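Local coordinates for uncharacterized protein DUF1234 (Pectobacterium atrosepticum SCRI1043, PDB 3BDV) that adopts the alpha/beta-hydrolase fold and is probably a hydrolase of unassigned substrate, with calcium ions bound in the crystal, at residues A[32-35]-A[36-40]; A[163-166]-A[167-170]; A[173-176]-A[177-181]. All coordinates share one frame; numbering follows the deposited sequence.

Overall arrangement
From the N terminus the chain runs through helix 4-15 and strand 19-23 to contact 1, at the start of helix 34-41, before entering edge strand 46-47. Contact 2 comes much later, in the loop after strand 154-157, and contact 3 opens the last helix, 174-185, a few residues on. Each contact closes only a local turn; the three follow in series and none nests or crosses. In space, however, contact 1 touches both others: Trp34 reaches the backbone of Ile164 and Phe170 in contact 2, while Trp38 packs on Trp173, Gly176 and Leu177 of contact 3. The first crossover helix is thereby tied to the C-terminal loop and helix.

Contact 1. Residues A[32-35]-A[36-40]; sequences EHWQ and SHWER
Trp34 turns the CE3-CZ3 edge of its indole toward a face of Trp38, an edge-to-face pair with six-membered ring centroids 4.8 Å apart and planes at 63°. The closest carbons are the two CZ3 atoms, Trp34 to Trp38, at 3.5 Å. Over a face of Trp38 also lies the carbonyl O of Trp34, 3.2 Å from Trp38 CG, while one face of Trp34 takes His33 CE1 and Gln35 CG. The His37 ring has Arg40 NH2 3.5 Å above its centre, the guanidinium being also hydrogen-bonded through NH1 to Asp31 O, and has Glu32 at its edge. There His37 NE2 donates to Glu32 OE1 (2.8 Å, 146°), in the plane of the ring but from well above the carboxylate plane, the two planes being 80° apart. A bend at chi2 folds Glu32 back to reach it.

These contacts gather round the N-terminal end of helix 34-41, the crossover helix of a beta-alpha-beta unit between strands 19-23 and 46-47. His33 is the N-cap: its ND1 accepts from Gln35 N at 3.1 Å, and its carbonyl O takes the amide of His37 (N to O 2.9 Å). Both indole N-H groups leave the turn, Trp34 NE1 for Ile164 O and Trp38 NE1 for Pro172 O. On another side of the helix Glu39 forms salt bridges with Arg47 and Arg49, Arg47 being a calcium-site residue.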
# COMPACT_ATOMS: atom_id res chain seq x y z
N GLU A 32 10.86 10.54 -7.05
CA GLU A 32 9.90 10.51 -8.15
C GLU A 32 8.89 9.39 -8.09
O GLU A 32 8.04 9.28 -8.96
CB GLU A 32 10.61 10.49 -9.49
CG GLU A 32 11.02 11.92 -9.98
CD GLU A 32 9.83 12.92 -10.06
OE1 GLU A 32 8.74 12.59 -10.61
OE2 GLU A 32 9.99 14.06 -9.55
N HIS A 33 9.02 8.56 -7.06
CA HIS A 33 8.10 7.46 -6.82
C HIS A 33 6.76 8.02 -6.36
O HIS A 33 6.71 9.04 -5.65
CB HIS A 33 8.71 6.57 -5.73
CG HIS A 33 8.04 5.26 -5.53
ND1 HIS A 33 6.90 5.11 -4.76
CD2 HIS A 33 8.44 4.01 -5.86
CE1 HIS A 33 6.59 3.83 -4.70
NE2 HIS A 33 7.50 3.14 -5.36
N TRP A 34 5.69 7.38 -6.78
CA TRP A 34 4.33 7.78 -6.40
C TRP A 34 4.13 7.98 -4.91
O TRP A 34 3.42 8.88 -4.52
CB TRP A 34 3.27 6.80 -6.95
CG TRP A 34 3.42 5.36 -6.55
CD1 TRP A 34 4.14 4.39 -7.21
CD2 TRP A 34 2.74 4.69 -5.48
NE1 TRP A 34 4.04 3.20 -6.57
CE2 TRP A 34 3.20 3.35 -5.49
CE3 TRP A 34 1.88 5.10 -4.45
CZ2 TRP A 34 2.78 2.42 -4.55
CZ3 TRP A 34 1.48 4.17 -3.52
CH2 TRP A 34 1.92 2.83 -3.61
N GLN A 35 4.71 7.15 -4.07
CA GLN A 35 4.54 7.37 -2.63
C GLN A 35 5.13 8.72 -2.19
O GLN A 35 4.57 9.40 -1.32
CB GLN A 35 5.15 6.23 -1.84
CG GLN A 35 4.30 4.97 -1.88
CD GLN A 35 4.94 3.81 -1.14
OE1 GLN A 35 6.15 3.66 -1.21
NE2 GLN A 35 4.15 3.00 -0.46
N SER A 36 6.20 9.14 -2.86
CA SER A 36 6.81 10.43 -2.60
C SER A 36 5.98 11.58 -3.21
O SER A 36 5.85 12.64 -2.60
CB SER A 36 8.29 10.46 -3.04
OG SER A 36 9.07 9.52 -2.28
N HIS A 37 5.47 11.41 -4.43
CA HIS A 37 4.52 12.38 -4.95
C HIS A 37 3.39 12.57 -3.96
O HIS A 37 3.01 13.71 -3.63
CB HIS A 37 3.97 11.93 -6.30
CG HIS A 37 4.90 12.22 -7.43
ND1 HIS A 37 4.79 13.33 -8.24
CD2 HIS A 37 5.97 11.52 -7.90
CE1 HIS A 37 5.75 13.32 -9.14
NE2 HIS A 37 6.49 12.24 -8.96
N TRP A 38 2.87 11.48 -3.46
CA TRP A 38 1.69 11.55 -2.57
C TRP A 38 2.00 12.22 -1.22
O TRP A 38 1.20 13.01 -0.71
CB TRP A 38 1.06 10.17 -2.39
CG TRP A 38 0.47 9.62 -3.65
CD1 TRP A 38 0.56 10.16 -4.93
CD2 TRP A 38 -0.22 8.39 -3.80
NE1 TRP A 38 -0.09 9.36 -5.81
CE2 TRP A 38 -0.55 8.24 -5.16
CE3 TRP A 38 -0.61 7.40 -2.90
CZ2 TRP A 38 -1.26 7.15 -5.63
CZ3 TRP A 38 -1.31 6.32 -3.38
CH2 TRP A 38 -1.64 6.22 -4.73
N GLU A 39 3.17 11.93 -0.70
CA GLU A 39 3.64 12.56 0.53
C GLU A 39 3.76 14.07 0.37
O GLU A 39 3.36 14.80 1.24
CB GLU A 39 4.97 11.97 0.91
CG GLU A 39 5.43 12.39 2.27
CD GLU A 39 6.77 11.80 2.61
OE1 GLU A 39 7.56 11.46 1.67
OE2 GLU A 39 7.01 11.71 3.83
N ARG A 40 4.36 14.53 -0.73
CA ARG A 40 4.42 15.97 -1.01
C ARG A 40 3.03 16.58 -1.23
O ARG A 40 2.76 17.71 -0.81
CB ARG A 40 5.27 16.28 -2.25
CG ARG A 40 6.74 15.96 -2.13
CD ARG A 40 7.53 16.54 -3.28
NE ARG A 40 7.30 15.83 -4.55
CZ ARG A 40 7.89 14.68 -4.89
NH1 ARG A 40 8.76 14.09 -4.08
NH2 ARG A 40 7.64 14.16 -6.06

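Contact 2. Residues A[163-166]-A[167-170]; sequences HINA and EAGF
Ile164 lays its CG2 methyl over one face of the Phe170 ring, a CH-pi contact 4.1 Å from the centroid and only 16° off the normal. CG2 is the branch that does the touching; CG1 carries CD1 off in another direction. At its edge, near the ring plane, Phe170 meets the carbonyl O of Asn165.

The backbone beneath has the paired bonds of a Schellman motif: Phe170 N to Asn165 O at 3.0 Å enclosing Gly169 N to Ala166 O at 2.8 Å. Gly169 supplies the positive phi the motif requires, at backbone angles that would jam a CB against the preceding carbonyl. Phe170 O is hydrogen-bonded to the backbone of Trp34. Just ahead of the turn, His163 bonds to Asp136 through ND1 and lies against Ser82 of the putative nucleophile elbow, consistent with a catalytic triad of the alpha/beta-hydrolase type.

On the Asn165 side chain, the position of CG between the backbone N and the carbonyl carbon (chi1 59°) turns the amide back over the turn, where OD1 accepts from Ala168 N at 3.2 Å. The same N-H also makes a weak bond to Asn165 O. Glu167 bends at chi2 (89°), which returns its carboxylate to the Asn165 amide with the two planes nearly parallel. Asn165 ND2 and Glu167 OE1 stay at 3.4 Å with an angle too poor for a bond; instead a water links Glu167 OE1 (2.7 Å) to Ala166 N (2.9 Å).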
# COMPACT_ATOMS: atom_id res chain seq x y z
N HIS A 163 7.03 -2.28 -12.61
CA HIS A 163 7.01 -2.51 -11.16
C HIS A 163 6.24 -1.42 -10.39
O HIS A 163 6.20 -1.45 -9.16
CB HIS A 163 8.46 -2.67 -10.66
CG HIS A 163 8.61 -3.05 -9.23
ND1 HIS A 163 8.01 -4.17 -8.68
CD2 HIS A 163 9.30 -2.46 -8.23
CE1 HIS A 163 8.36 -4.26 -7.41
NE2 HIS A 163 9.13 -3.23 -7.11
N ILE A 164 5.57 -0.54 -11.12
CA ILE A 164 4.73 0.55 -10.60
C ILE A 164 5.61 1.43 -9.71
O ILE A 164 5.43 1.54 -8.51
CB ILE A 164 3.40 0.05 -9.87
CG1 ILE A 164 2.70 -1.09 -10.63
CG2 ILE A 164 2.40 1.24 -9.73
CD1 ILE A 164 1.39 -1.53 -10.02
N ASN A 165 6.62 2.00 -10.33
CA ASN A 165 7.61 2.81 -9.66
C ASN A 165 7.94 3.99 -10.62
O ASN A 165 7.30 4.11 -11.67
CB ASN A 165 8.83 2.00 -9.31
CG ASN A 165 9.53 1.35 -10.52
OD1 ASN A 165 9.14 1.57 -11.68
ND2 ASN A 165 10.57 0.53 -10.23
N ALA A 166 8.87 4.85 -10.23
CA ALA A 166 9.18 6.06 -10.99
C ALA A 166 9.62 5.72 -12.38
O ALA A 166 9.25 6.41 -13.32
CB ALA A 166 10.27 6.84 -10.29
N GLU A 167 10.44 4.68 -12.49
CA GLU A 167 11.06 4.29 -13.76
C GLU A 167 9.96 3.93 -14.75
O GLU A 167 10.15 4.12 -15.92
CB GLU A 167 12.03 3.13 -13.56
CG GLU A 167 13.26 3.47 -12.65
CD GLU A 167 13.04 3.22 -11.12
OE1 GLU A 167 12.02 3.63 -10.53
OE2 GLU A 167 13.92 2.59 -10.49
N ALA A 168 8.82 3.43 -14.24
CA ALA A 168 7.61 3.14 -15.04
C ALA A 168 6.64 4.32 -15.25
O ALA A 168 5.58 4.20 -15.91
CB ALA A 168 6.87 1.93 -14.40
N GLY A 169 6.96 5.49 -14.69
CA GLY A 169 6.06 6.62 -14.84
C GLY A 169 5.13 6.87 -13.67
O GLY A 169 4.18 7.61 -13.83
N PHE A 170 5.40 6.26 -12.53
CA PHE A 170 4.57 6.43 -11.33
C PHE A 170 5.51 6.92 -10.23
O PHE A 170 6.05 6.11 -9.48
CB PHE A 170 3.96 5.11 -10.90
CG PHE A 170 3.19 4.41 -11.96
CD1 PHE A 170 3.83 3.57 -12.86
CD2 PHE A 170 1.84 4.56 -12.06
CE1 PHE A 170 3.14 2.94 -13.85
CE2 PHE A 170 1.13 3.92 -13.07
CZ PHE A 170 1.78 3.12 -13.95
O HOH W 1 10.94 4.44 -8.17

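Contact 3. Residues A[173-176]-A[177-181]; sequences WEYG and LKRLA
Leu177 donates its amide to the carbonyl of Trp173, N to O 3.3 Å, closing the first turn of helix 174-185 behind its N-cap residue. The dense side of the contact is where the Trp173 ring folds back under the turn until Gly176 CA stands 3.5 Å above its centre, an approach that the missing side chain of the glycine permits. The Leu177 side chain carries this close packing onward, against Trp38 of helix 34-41 and Leu11 of helix 4-15.

The outward side is looser and polar. Tyr175 and Arg179, one turn apart, run alongside each other; Arg179 CG rides over the phenol face, 3.9 Å from the centroid. Successive bends at chi2 and chi3 of Arg179 then bring NH1 to Tyr175 OH (3.0 Å, 160°), with the oxygen in the guanidinium plane and that plane nearly perpendicular to the ring. Lys178 comes at the ring obliquely, its CE 3.3 Å from Tyr175 CE1, and pairs its ammonium with Glu182.

Arg179 NH2 forms a salt bridge with Glu154, so the guanidinium is gripped at two nitrogens, which should restrict its rotation; the positive charge beside Tyr175 OH would probably polarise the phenol.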
# COMPACT_ATOMS: atom_id res chain seq x y z
N TRP A 173 0.65 9.43 -10.47
CA TRP A 173 -0.39 8.40 -10.40
C TRP A 173 -1.73 8.85 -9.81
O TRP A 173 -2.17 8.39 -8.75
CB TRP A 173 0.13 7.16 -9.65
CG TRP A 173 -0.65 5.88 -9.94
CD1 TRP A 173 -1.33 5.54 -11.08
CD2 TRP A 173 -0.82 4.77 -9.04
NE1 TRP A 173 -1.88 4.29 -10.95
CE2 TRP A 173 -1.60 3.81 -9.71
CE3 TRP A 173 -0.35 4.49 -7.75
CZ2 TRP A 173 -1.95 2.60 -9.12
CZ3 TRP A 173 -0.73 3.32 -7.14
CH2 TRP A 173 -1.50 2.38 -7.83
N GLU A 174 -2.37 9.74 -10.56
CA GLU A 174 -3.69 10.21 -10.18
C GLU A 174 -4.70 9.07 -10.14
O GLU A 174 -5.62 9.11 -9.29
CB GLU A 174 -4.13 11.31 -11.13
CG GLU A 174 -3.35 12.57 -10.92
CD GLU A 174 -4.20 13.77 -10.63
OE1 GLU A 174 -5.44 13.70 -10.75
OE2 GLU A 174 -3.63 14.81 -10.27
N TYR A 175 -4.55 8.06 -11.00
CA TYR A 175 -5.50 6.93 -10.98
C TYR A 175 -5.45 6.21 -9.63
O TYR A 175 -6.51 5.84 -9.09
CB TYR A 175 -5.30 5.92 -12.14
CG TYR A 175 -6.43 4.90 -12.16
CD1 TYR A 175 -7.70 5.24 -12.60
CD2 TYR A 175 -6.23 3.61 -11.69
CE1 TYR A 175 -8.74 4.32 -12.59
CE2 TYR A 175 -7.26 2.68 -11.69
CZ TYR A 175 -8.51 3.05 -12.12
OH TYR A 175 -9.55 2.13 -12.05
N GLY A 176 -4.26 6.00 -9.08
CA GLY A 176 -4.16 5.43 -7.74
C GLY A 176 -4.83 6.27 -6.65
O GLY A 176 -5.52 5.76 -5.75
N LEU A 177 -4.62 7.58 -6.71
CA LEU A 177 -5.30 8.49 -5.81
C LEU A 177 -6.81 8.46 -5.95
O LEU A 177 -7.53 8.48 -4.96
CB LEU A 177 -4.79 9.91 -6.05
CG LEU A 177 -3.38 10.22 -5.59
CD1 LEU A 177 -3.07 11.66 -6.00
CD2 LEU A 177 -3.20 10.00 -4.03
N LYS A 178 -7.28 8.42 -7.19
CA LYS A 178 -8.73 8.26 -7.46
C LYS A 178 -9.29 6.99 -6.83
O LYS A 178 -10.27 7.04 -6.12
CB LYS A 178 -9.02 8.30 -8.97
CG LYS A 178 -10.50 8.14 -9.35
CD LYS A 178 -10.79 8.01 -10.87
CE LYS A 178 -10.88 6.51 -11.31
NZ LYS A 178 -12.17 5.76 -11.04
N ARG A 179 -8.69 5.84 -7.11
CA ARG A 179 -9.13 4.61 -6.47
C ARG A 179 -9.06 4.62 -4.96
O ARG A 179 -9.94 4.08 -4.28
CB ARG A 179 -8.34 3.42 -7.03
CG ARG A 179 -8.57 3.22 -8.45
CD ARG A 179 -10.04 3.00 -8.74
NE ARG A 179 -10.57 1.84 -8.04
CZ ARG A 179 -10.72 0.62 -8.56
NH1 ARG A 179 -10.41 0.38 -9.82
NH2 ARG A 179 -11.26 -0.35 -7.80
N LEU A 180 -8.00 5.19 -4.41
CA LEU A 180 -7.88 5.31 -2.99
C LEU A 180 -9.03 6.12 -2.39
O LEU A 180 -9.55 5.80 -1.35
CB LEU A 180 -6.57 6.00 -2.66
CG LEU A 180 -6.28 6.27 -1.18
CD1 LEU A 180 -6.32 4.99 -0.29
CD2 LEU A 180 -4.99 7.00 -1.06
N ALA A 181 -9.41 7.20 -3.06
CA ALA A 181 -10.50 8.02 -2.60
C ALA A 181 -11.80 7.23 -2.53
O ALA A 181 -12.50 7.24 -1.52
CB ALA A 181 -10.62 9.27 -3.55